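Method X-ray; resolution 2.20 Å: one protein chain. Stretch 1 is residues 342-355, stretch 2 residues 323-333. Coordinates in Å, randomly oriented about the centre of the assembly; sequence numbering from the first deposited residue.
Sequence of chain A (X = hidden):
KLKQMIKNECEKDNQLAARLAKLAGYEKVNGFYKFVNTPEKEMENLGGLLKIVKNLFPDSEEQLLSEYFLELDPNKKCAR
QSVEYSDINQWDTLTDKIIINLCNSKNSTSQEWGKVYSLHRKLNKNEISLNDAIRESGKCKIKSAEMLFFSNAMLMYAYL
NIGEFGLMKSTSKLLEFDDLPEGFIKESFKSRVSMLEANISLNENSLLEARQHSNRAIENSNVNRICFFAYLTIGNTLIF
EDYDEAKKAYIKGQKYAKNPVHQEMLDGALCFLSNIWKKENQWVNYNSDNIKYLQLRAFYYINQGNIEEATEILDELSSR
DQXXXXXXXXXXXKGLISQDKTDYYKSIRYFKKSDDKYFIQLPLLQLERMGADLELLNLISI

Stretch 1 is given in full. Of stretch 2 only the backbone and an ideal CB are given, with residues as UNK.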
# COMPACT_ATOMS: atom_id res chain seq x y z
N THR A 342 16.37 -13.55 -22.42
CA THR A 342 15.29 -13.92 -21.52
C THR A 342 15.68 -13.72 -20.06
O THR A 342 14.83 -13.42 -19.22
CB THR A 342 14.86 -15.37 -21.75
OG1 THR A 342 13.84 -15.73 -20.81
CG2 THR A 342 16.02 -16.32 -21.59
N ASP A 343 16.97 -13.88 -19.74
CA ASP A 343 17.42 -13.64 -18.37
C ASP A 343 17.30 -12.16 -18.01
O ASP A 343 16.92 -11.81 -16.89
CB ASP A 343 18.86 -14.13 -18.20
CG ASP A 343 18.96 -15.64 -18.21
OD1 ASP A 343 18.03 -16.29 -17.70
OD2 ASP A 343 19.97 -16.16 -18.73
N TYR A 344 17.63 -11.28 -18.96
CA TYR A 344 17.43 -9.85 -18.73
C TYR A 344 15.95 -9.50 -18.66
O TYR A 344 15.57 -8.60 -17.90
CB TYR A 344 18.13 -9.05 -19.83
CG TYR A 344 19.63 -9.24 -19.85
CD1 TYR A 344 20.39 -9.04 -18.71
CD2 TYR A 344 20.28 -9.65 -21.01
CE1 TYR A 344 21.77 -9.22 -18.72
CE2 TYR A 344 21.65 -9.83 -21.03
CZ TYR A 344 22.39 -9.62 -19.89
OH TYR A 344 23.76 -9.79 -19.91
N TYR A 345 15.11 -10.20 -19.42
CA TYR A 345 13.66 -10.00 -19.31
C TYR A 345 13.17 -10.37 -17.91
O TYR A 345 12.39 -9.62 -17.30
CB TYR A 345 12.93 -10.82 -20.37
CG TYR A 345 13.31 -10.48 -21.80
CD1 TYR A 345 13.83 -9.24 -22.13
CD2 TYR A 345 13.15 -11.42 -22.82
CE1 TYR A 345 14.18 -8.93 -23.44
CE2 TYR A 345 13.50 -11.12 -24.12
CZ TYR A 345 14.01 -9.87 -24.43
OH TYR A 345 14.35 -9.57 -25.72
N LYS A 346 13.61 -11.52 -17.40
CA LYS A 346 13.20 -11.93 -16.06
C LYS A 346 13.73 -10.98 -15.00
O LYS A 346 13.02 -10.65 -14.04
CB LYS A 346 13.65 -13.37 -15.79
CG LYS A 346 12.98 -14.41 -16.68
CD LYS A 346 13.09 -15.81 -16.10
CE LYS A 346 14.28 -16.57 -16.65
NZ LYS A 346 14.12 -16.88 -18.10
N SER A 347 14.98 -10.53 -15.15
CA SER A 347 15.52 -9.51 -14.26
C SER A 347 14.63 -8.28 -14.24
O SER A 347 14.31 -7.74 -13.17
CB SER A 347 16.94 -9.15 -14.68
OG SER A 347 17.37 -7.95 -14.05
N ILE A 348 14.20 -7.83 -15.42
CA ILE A 348 13.30 -6.68 -15.50
C ILE A 348 12.00 -6.96 -14.76
O ILE A 348 11.50 -6.12 -14.01
CB ILE A 348 13.05 -6.30 -16.97
CG1 ILE A 348 14.32 -5.72 -17.60
CG2 ILE A 348 11.90 -5.30 -17.08
CD1 ILE A 348 14.22 -5.52 -19.09
N ARG A 349 11.44 -8.16 -14.96
CA ARG A 349 10.16 -8.47 -14.32
C ARG A 349 10.29 -8.48 -12.81
O ARG A 349 9.36 -8.07 -12.10
CB ARG A 349 9.64 -9.82 -14.83
CG ARG A 349 9.18 -9.78 -16.28
CD ARG A 349 8.69 -11.14 -16.76
NE ARG A 349 8.31 -11.10 -18.17
CZ ARG A 349 7.10 -10.76 -18.61
NH1 ARG A 349 6.15 -10.44 -17.74
NH2 ARG A 349 6.85 -10.75 -19.91
N TYR A 350 11.43 -8.92 -12.28
CA TYR A 350 11.58 -8.95 -10.83
C TYR A 350 11.87 -7.56 -10.27
O TYR A 350 11.40 -7.23 -9.17
CB TYR A 350 12.67 -9.95 -10.44
CG TYR A 350 12.16 -11.37 -10.42
CD1 TYR A 350 11.27 -11.79 -9.44
CD2 TYR A 350 12.56 -12.28 -11.38
CE1 TYR A 350 10.79 -13.09 -9.42
CE2 TYR A 350 12.09 -13.58 -11.37
CZ TYR A 350 11.21 -13.98 -10.39
OH TYR A 350 10.73 -15.28 -10.36
N PHE A 351 12.63 -6.74 -10.99
CA PHE A 351 12.79 -5.35 -10.57
C PHE A 351 11.45 -4.61 -10.60
O PHE A 351 11.22 -3.71 -9.77
CB PHE A 351 13.81 -4.64 -11.46
CG PHE A 351 15.23 -4.89 -11.05
CD1 PHE A 351 15.63 -4.73 -9.74
CD2 PHE A 351 16.17 -5.29 -11.99
CE1 PHE A 351 16.93 -4.96 -9.36
CE2 PHE A 351 17.48 -5.52 -11.61
CZ PHE A 351 17.86 -5.36 -10.30
N LYS A 352 10.57 -4.96 -11.53
CA LYS A 352 9.24 -4.37 -11.56
C LYS A 352 8.41 -4.85 -10.37
O LYS A 352 7.74 -4.05 -9.71
CB LYS A 352 8.53 -4.72 -12.87
CG LYS A 352 9.01 -3.92 -14.06
CD LYS A 352 8.46 -2.51 -14.03
CE LYS A 352 8.67 -1.82 -15.36
NZ LYS A 352 8.01 -0.49 -15.43
N LYS A 353 8.44 -6.16 -10.09
CA LYS A 353 7.65 -6.69 -8.99
C LYS A 353 8.09 -6.13 -7.65
O LYS A 353 7.28 -6.02 -6.72
CB LYS A 353 7.73 -8.22 -8.97
CG LYS A 353 6.88 -8.91 -10.03
CD LYS A 353 6.94 -10.42 -9.85
CE LYS A 353 6.10 -11.14 -10.90
NZ LYS A 353 6.17 -12.62 -10.72
N SER A 354 9.37 -5.77 -7.52
CA SER A 354 9.88 -5.18 -6.29
C SER A 354 9.82 -3.66 -6.30
O SER A 354 10.33 -3.02 -5.38
CB SER A 354 11.32 -5.65 -6.03
OG SER A 354 12.18 -5.26 -7.09
N ASP A 355 9.20 -3.07 -7.33
CA ASP A 355 8.98 -1.62 -7.39
C ASP A 355 10.30 -0.86 -7.33
O ASP A 355 10.40 0.19 -6.69
CB ASP A 355 8.02 -1.17 -6.29
CG ASP A 355 7.40 0.19 -6.57
OD1 ASP A 355 7.59 0.72 -7.68
OD2 ASP A 355 6.71 0.73 -5.67
N UNK A 323 14.56 -12.80 -2.33
CA UNK A 323 13.36 -12.03 -2.59
C UNK A 323 13.38 -11.51 -4.03
O UNK A 323 14.31 -11.78 -4.80
CB UNK A 323 13.24 -10.87 -1.60
N UNK A 324 12.35 -10.75 -4.40
CA UNK A 324 12.16 -10.40 -5.80
C UNK A 324 13.23 -9.44 -6.30
O UNK A 324 13.70 -9.56 -7.44
CB UNK A 324 10.77 -9.78 -6.00
N UNK A 325 13.64 -8.48 -5.47
CA UNK A 325 14.72 -7.56 -5.85
C UNK A 325 16.03 -8.32 -6.04
O UNK A 325 16.71 -8.19 -7.08
CB UNK A 325 14.89 -6.47 -4.79
N UNK A 326 16.39 -9.14 -5.05
CA UNK A 326 17.54 -10.03 -5.18
C UNK A 326 17.42 -10.91 -6.42
O UNK A 326 18.44 -11.25 -7.03
CB UNK A 326 17.68 -10.90 -3.93
N UNK A 327 16.20 -11.28 -6.81
CA UNK A 327 16.03 -12.07 -8.02
C UNK A 327 16.26 -11.22 -9.27
O UNK A 327 16.72 -11.75 -10.29
CB UNK A 327 14.63 -12.69 -8.05
N UNK A 328 15.96 -9.93 -9.21
CA UNK A 328 16.31 -9.05 -10.31
C UNK A 328 17.80 -9.00 -10.54
O UNK A 328 18.28 -9.18 -11.67
CB UNK A 328 15.78 -7.64 -10.05
N UNK A 329 18.57 -8.79 -9.47
CA UNK A 329 20.02 -8.87 -9.60
C UNK A 329 20.46 -10.26 -10.07
O UNK A 329 21.32 -10.39 -10.95
CB UNK A 329 20.69 -8.53 -8.27
N UNK A 330 19.86 -11.31 -9.49
CA UNK A 330 20.26 -12.68 -9.79
C UNK A 330 20.14 -12.98 -11.28
O UNK A 330 21.09 -13.46 -11.91
CB UNK A 330 19.41 -13.67 -8.99
N UNK A 331 18.97 -12.70 -11.86
CA UNK A 331 18.81 -12.93 -13.29
C UNK A 331 19.61 -11.94 -14.13
O UNK A 331 19.92 -12.25 -15.29
CB UNK A 331 17.33 -12.85 -13.67
N UNK A 332 19.97 -10.77 -13.59
CA UNK A 332 20.90 -9.91 -14.30
C UNK A 332 22.26 -10.59 -14.45
O UNK A 332 22.86 -10.57 -15.53
CB UNK A 332 21.05 -8.57 -13.57
N UNK A 333 22.76 -11.20 -13.37
CA UNK A 333 24.05 -11.89 -13.45
C UNK A 333 23.97 -13.14 -14.33
O UNK A 333 24.88 -13.41 -15.12
CB UNK A 333 24.53 -12.27 -12.05

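Two helices run nearly antiparallel here, at 162°, with axes approaching to 7.4 Å; so short a distance leaves room for little but small residues where the helices lie closest.

Position 323 precedes the first helical turn, its phi/psi is -80/-178, and its ideal CB meets nothing of stretch 1. A capping residue suits it: Asp, Asn, Ser or Thr. It is Asp 323, whose OD1 accepts from the backbone N of position 326 at 2.9 Å, the capping bond.

Position 324 points toward stretch 1, its ideal CB 4.0 Å from Tyr 350 CD1 and 4.5 Å from Lys 353 CB. A long side chain could follow the lysine outward, and an acid would complement its charge, though Gln or Met could also fit. The residue is Glu 324. Rather than pairing directly, its OE1 reaches Lys 353 NZ through a water, 2.8 Å from OE1 and 3.1 Å from NZ, while OE1 also lies 3.4 Å from Lys 353 CD.

At 325 the CB points sideways, yet the ideal CB of 325 is 3.8 Å from Ser 354 OG and 5.2 Å from Phe 351 CE1. A short polar group fits: Ser, Thr, Asn or Asp. Asn 325 swings its end inward, and ND2 donates to Ser 354 OG at 3.2 Å, almost straight at 171°. The same amide lies at the edge of the Phe 351 ring.

Position 326 points away, so stretch 1 sets no demand. Glu 326 turns to its own helix start, its OE1 accepting a hydrogen bond from Asp 323 N at 2.9 Å.

Position 327 points toward stretch 1, with its ideal CB 3.7 Å from Tyr 350 CG. An aliphatic such as Leu, Ile or Met, or even Ala, would suit that ring. Leu 327 lays CB over its face, and CD1 comes 3.5 Å from Tyr 350 CE1.

Position 328 is the strictest. Its ideal CB would clash with Phe 351 CD1 at 2.9 Å, and the CA lies only 4.1 Å from the CA of Ser 347. Gly alone fits this backbone without that clash. Gly 328 sets its CA over the Phe 351 ring, and its O accepts from Ser 347 OG at 2.8 Å.

The CB at 329 points away, but Phe 351 CZ is 4.7 Å from it; a large apolar side chain could bend back. Phe 329 does so, receiving the edge of Phe 351 on its face.

Position 330 has nothing of stretch 1 near its CB and is free by this criterion; it is Tyr 330.

Position 331 points into a hollow among Asp 343, Lys 346, Ser 347 and Tyr 350. A long apolar or aromatic residue could fill it. Tyr 331 does, with Lys 346 CB over its ring face and Tyr 350 near parallel but slid aside.

At 332 the CB points sideways, 3.8 Å from Ser 347 OG and 5.2 Å from Tyr 344 CD1. Several apolar residues could work; Tyr 332 brings CD1 to 3.8 Å from Tyr 344 CE1.

Position 333 points away, unconstrained by stretch 1, and holds Tyr 333.

Stretch 2 (323-333) DENELGFYYYY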
# COMPACT_ATOMS: atom_id res chain seq x y z
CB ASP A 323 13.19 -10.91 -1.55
CG ASP A 323 14.24 -9.81 -1.66
OD1 ASP A 323 15.02 -9.77 -2.63
OD2 ASP A 323 14.29 -8.97 -0.74
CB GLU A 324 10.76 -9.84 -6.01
CG GLU A 324 9.66 -10.81 -5.59
CD GLU A 324 8.28 -10.21 -5.65
OE1 GLU A 324 7.49 -10.62 -6.52
OE2 GLU A 324 7.99 -9.33 -4.81
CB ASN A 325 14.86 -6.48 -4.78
CG ASN A 325 15.66 -5.28 -5.25
OD1 ASN A 325 16.82 -5.11 -4.88
ND2 ASN A 325 15.04 -4.43 -6.06
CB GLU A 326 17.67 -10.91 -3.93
CG GLU A 326 18.15 -10.17 -2.70
CD GLU A 326 17.95 -10.96 -1.42
OE1 GLU A 326 17.16 -11.92 -1.43
OE2 GLU A 326 18.59 -10.62 -0.40
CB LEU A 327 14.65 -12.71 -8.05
CG LEU A 327 14.53 -13.96 -7.19
CD1 LEU A 327 13.11 -14.52 -7.24
CD2 LEU A 327 15.54 -15.01 -7.64
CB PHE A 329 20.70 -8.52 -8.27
CG PHE A 329 20.60 -7.07 -7.91
CD1 PHE A 329 21.44 -6.14 -8.50
CD2 PHE A 329 19.66 -6.64 -6.99
CE1 PHE A 329 21.34 -4.80 -8.17
CE2 PHE A 329 19.56 -5.30 -6.65
CZ PHE A 329 20.40 -4.38 -7.24
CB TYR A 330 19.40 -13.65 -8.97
CG TYR A 330 19.55 -15.11 -9.31
CD1 TYR A 330 20.55 -15.88 -8.73
CD2 TYR A 330 18.67 -15.74 -10.19
CE1 TYR A 330 20.69 -17.23 -9.03
CE2 TYR A 330 18.80 -17.08 -10.50
CZ TYR A 330 19.81 -17.82 -9.92
OH TYR A 330 19.93 -19.16 -10.23
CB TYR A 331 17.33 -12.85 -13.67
CG TYR A 331 16.48 -13.93 -13.05
CD1 TYR A 331 16.33 -15.17 -13.67
CD2 TYR A 331 15.82 -13.72 -11.85
CE1 TYR A 331 15.55 -16.16 -13.10
CE2 TYR A 331 15.04 -14.70 -11.27
CZ TYR A 331 14.91 -15.92 -11.90
OH TYR A 331 14.13 -16.91 -11.34
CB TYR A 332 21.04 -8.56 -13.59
CG TYR A 332 22.12 -7.68 -14.20
CD1 TYR A 332 21.97 -7.17 -15.48
CD2 TYR A 332 23.27 -7.37 -13.49
CE1 TYR A 332 22.95 -6.36 -16.04
CE2 TYR A 332 24.25 -6.56 -14.05
CZ TYR A 332 24.09 -6.07 -15.32
OH TYR A 332 25.06 -5.27 -15.88
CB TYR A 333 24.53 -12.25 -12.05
CG TYR A 333 24.62 -11.06 -11.12
CD1 TYR A 333 25.21 -9.87 -11.54
CD2 TYR A 333 24.11 -11.12 -9.84
CE1 TYR A 333 25.29 -8.78 -10.71
CE2 TYR A 333 24.18 -10.03 -8.99
CZ TYR A 333 24.77 -8.86 -9.43
OH TYR A 333 24.85 -7.78 -8.59
O HOH W 1 7.08 -13.10 -7.78
O HOH W 2 5.18 -7.62 -5.84
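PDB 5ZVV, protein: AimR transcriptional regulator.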